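Local coordinates for diol-dehydratase (Roseburia inulinivorans, PDB 5I2A) that dehydrates 1,2-propanediol as a B12-independent glycyl radical enzyme, discriminating between substrates and between enantiomers, at the interface of chains A and B. Residues are numbered along the deposited sequence; one frame, centred on the assembly and turned at random. Chains: chain A/B, Diol-dehydratase.

The interface of chains A and B. Residues chain A 140, 509, 513, 516, 520, 684; chain B 198-199, 201-202, 205.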
loop_
_atom_site.group_PDB
_atom_site.type_symbol
_atom_site.label_atom_id
_atom_site.label_comp_id
_atom_site.label_asym_id
_atom_site.label_seq_id
_atom_site.Cartn_x
_atom_site.Cartn_y
_atom_site.Cartn_z
ATOM N N TYR A 140 4.460 -1.360 -13.292
ATOM C CA TYR A 140 5.592 -0.858 -12.515
ATOM C C TYR A 140 6.956 -1.066 -13.201
ATOM O O TYR A 140 7.979 -0.676 -12.656
ATOM C CB TYR A 140 5.620 -1.514 -11.133
ATOM C CG TYR A 140 4.838 -0.801 -10.051
ATOM C CD1 TYR A 140 4.880 0.593 -9.915
ATOM C CD2 TYR A 140 4.089 -1.527 -9.134
ATOM C CE1 TYR A 140 4.182 1.227 -8.890
ATOM C CE2 TYR A 140 3.387 -0.904 -8.126
ATOM C CZ TYR A 140 3.434 0.461 -7.998
ATOM O OH TYR A 140 2.731 1.035 -6.958
ATOM N N ASN A 509 15.090 -4.190 -12.050
ATOM C CA ASN A 509 13.862 -3.411 -12.202
ATOM C C ASN A 509 12.622 -4.314 -12.327
ATOM O O ASN A 509 11.616 -4.081 -11.668
ATOM C CB ASN A 509 13.969 -2.474 -13.417
ATOM C CG ASN A 509 12.749 -1.572 -13.578
ATOM O OD1 ASN A 509 11.845 -1.885 -14.340
ATOM N ND2 ASN A 509 12.729 -0.446 -12.858
ATOM N N ALA A 513 9.721 -4.609 -9.498
ATOM C CA ALA A 513 8.346 -4.289 -9.892
ATOM C C ALA A 513 7.365 -5.393 -9.471
ATOM O O ALA A 513 6.301 -5.116 -8.930
ATOM C CB ALA A 513 8.264 -4.053 -11.406
ATOM N N TYR A 516 6.846 -5.312 -5.633
ATOM C CA TYR A 516 5.822 -4.351 -5.229
ATOM C C TYR A 516 4.445 -4.924 -5.452
ATOM O O TYR A 516 3.587 -4.774 -4.603
ATOM C CB TYR A 516 5.960 -3.010 -5.982
ATOM C CG TYR A 516 7.024 -2.144 -5.366
ATOM C CD1 TYR A 516 6.886 -1.670 -4.057
ATOM C CD2 TYR A 516 8.187 -1.843 -6.059
ATOM C CE1 TYR A 516 7.875 -0.901 -3.460
ATOM C CE2 TYR A 516 9.184 -1.077 -5.475
ATOM C CZ TYR A 516 9.022 -0.606 -4.180
ATOM O OH TYR A 516 10.009 0.156 -3.612
ATOM N N LYS A 520 1.674 -5.435 -2.423
ATOM C CA LYS A 520 0.468 -4.627 -2.387
ATOM C C LYS A 520 -0.793 -5.454 -2.522
ATOM O O LYS A 520 -1.798 -5.147 -1.905
ATOM C CB LYS A 520 0.529 -3.548 -3.479
ATOM C CG LYS A 520 1.613 -2.474 -3.176
ATOM C CD LYS A 520 1.776 -1.475 -4.303
ATOM C CE LYS A 520 2.799 -0.366 -3.954
ATOM N NZ LYS A 520 2.355 0.475 -2.830
ATOM N N PRO A 684 12.661 -4.289 -2.518
ATOM C CA PRO A 684 11.745 -3.477 -1.704
ATOM C C PRO A 684 11.423 -4.073 -0.342
ATOM O O PRO A 684 10.757 -3.407 0.450
ATOM C CB PRO A 684 10.469 -3.411 -2.567
ATOM C CG PRO A 684 10.937 -3.700 -3.942
ATOM C CD PRO A 684 12.014 -4.714 -3.771
ATOM N N ALA B 198 15.856 0.338 -5.237
ATOM C CA ALA B 198 14.776 -0.393 -4.583
ATOM C C ALA B 198 13.445 0.364 -4.620
ATOM O O ALA B 198 12.386 -0.256 -4.581
ATOM C CB ALA B 198 15.159 -0.733 -3.124
ATOM N N ASP B 199 13.484 1.691 -4.722
ATOM C CA ASP B 199 12.234 2.456 -4.785
ATOM C C ASP B 199 11.923 3.011 -6.181
ATOM O O ASP B 199 11.078 3.900 -6.316
ATOM C CB ASP B 199 12.263 3.617 -3.767
ATOM C CG ASP B 199 13.260 4.696 -4.142
ATOM O OD1 ASP B 199 14.212 4.391 -4.883
ATOM O OD2 ASP B 199 13.095 5.857 -3.701
ATOM N N SER B 201 10.370 1.829 -8.919
ATOM C CA SER B 201 9.016 1.654 -9.451
ATOM C C SER B 201 8.014 2.664 -8.868
ATOM O O SER B 201 7.231 3.271 -9.594
ATOM C CB SER B 201 8.506 0.235 -9.198
ATOM O OG SER B 201 9.162 -0.717 -10.013
ATOM N N THR B 202 8.038 2.826 -7.554
ATOM C CA THR B 202 7.051 3.646 -6.878
ATOM C C THR B 202 7.402 5.132 -6.968
ATOM O O THR B 202 6.520 5.968 -7.138
ATOM C CB THR B 202 6.911 3.241 -5.398
ATOM O OG1 THR B 202 8.214 3.189 -4.797
ATOM C CG2 THR B 202 6.219 1.857 -5.277
ATOM N N CYS B 205 6.734 6.170 -10.640
ATOM C CA CYS B 205 5.299 6.256 -10.891
ATOM C C CYS B 205 4.721 7.576 -10.327
ATOM O O CYS B 205 3.928 8.240 -10.982
ATOM C CB CYS B 205 4.556 5.062 -10.294
ATOM S SG CYS B 205 2.806 4.955 -10.775
#
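The methyl CG2 of B:Thr202 sits over the centre of the A:Tyr516 ring, 3.7 Å from its centroid, in a CH-pi contact at the two-fold interface of the deposited assembly of this glycyl radical enzyme, perhaps its biological dimer, where the first turns of helix 200-233 of chain B meet helix 489-521 of chain A. The two side chains cross at about a right angle. On the opposite ring face, CG of A:Pro684 lies offset toward the rim, so the phenol is clasped between its own chain and the partner. B:Thr202 presents the methyl because CG2 stands anti to its carbonyl carbon; OG1 (chi1 50°) turns back toward the B:Asp199 carbonyl, to which it makes a weak hydrogen bond.

B:Ser201 sits in the corner formed by the two tyrosines, its CB 3.7 Å from CD1 of A:Tyr140 and, in a roughly perpendicular direction, 3.8 Å from CD2 of A:Tyr516. Further along the A:Tyr140 ring, CB of B:Cys205 approaches CE1 at 4.1 Å.

At the rim, the phenol OH of A:Tyr516 donates to the carbonyl O of B:Ala198 at 2.6 Å, meeting it at a C=O...donor angle of 136°. A phenylalanine here lacks the hydroxyl and would probably leave that carbonyl without its cross-chain donor. In the reverse direction, beside A:Ala513, the B:Ser201 hydroxyl OG donates to the A:Tyr140 backbone O at 2.9 Å, tilted 28° from the carbonyl plane.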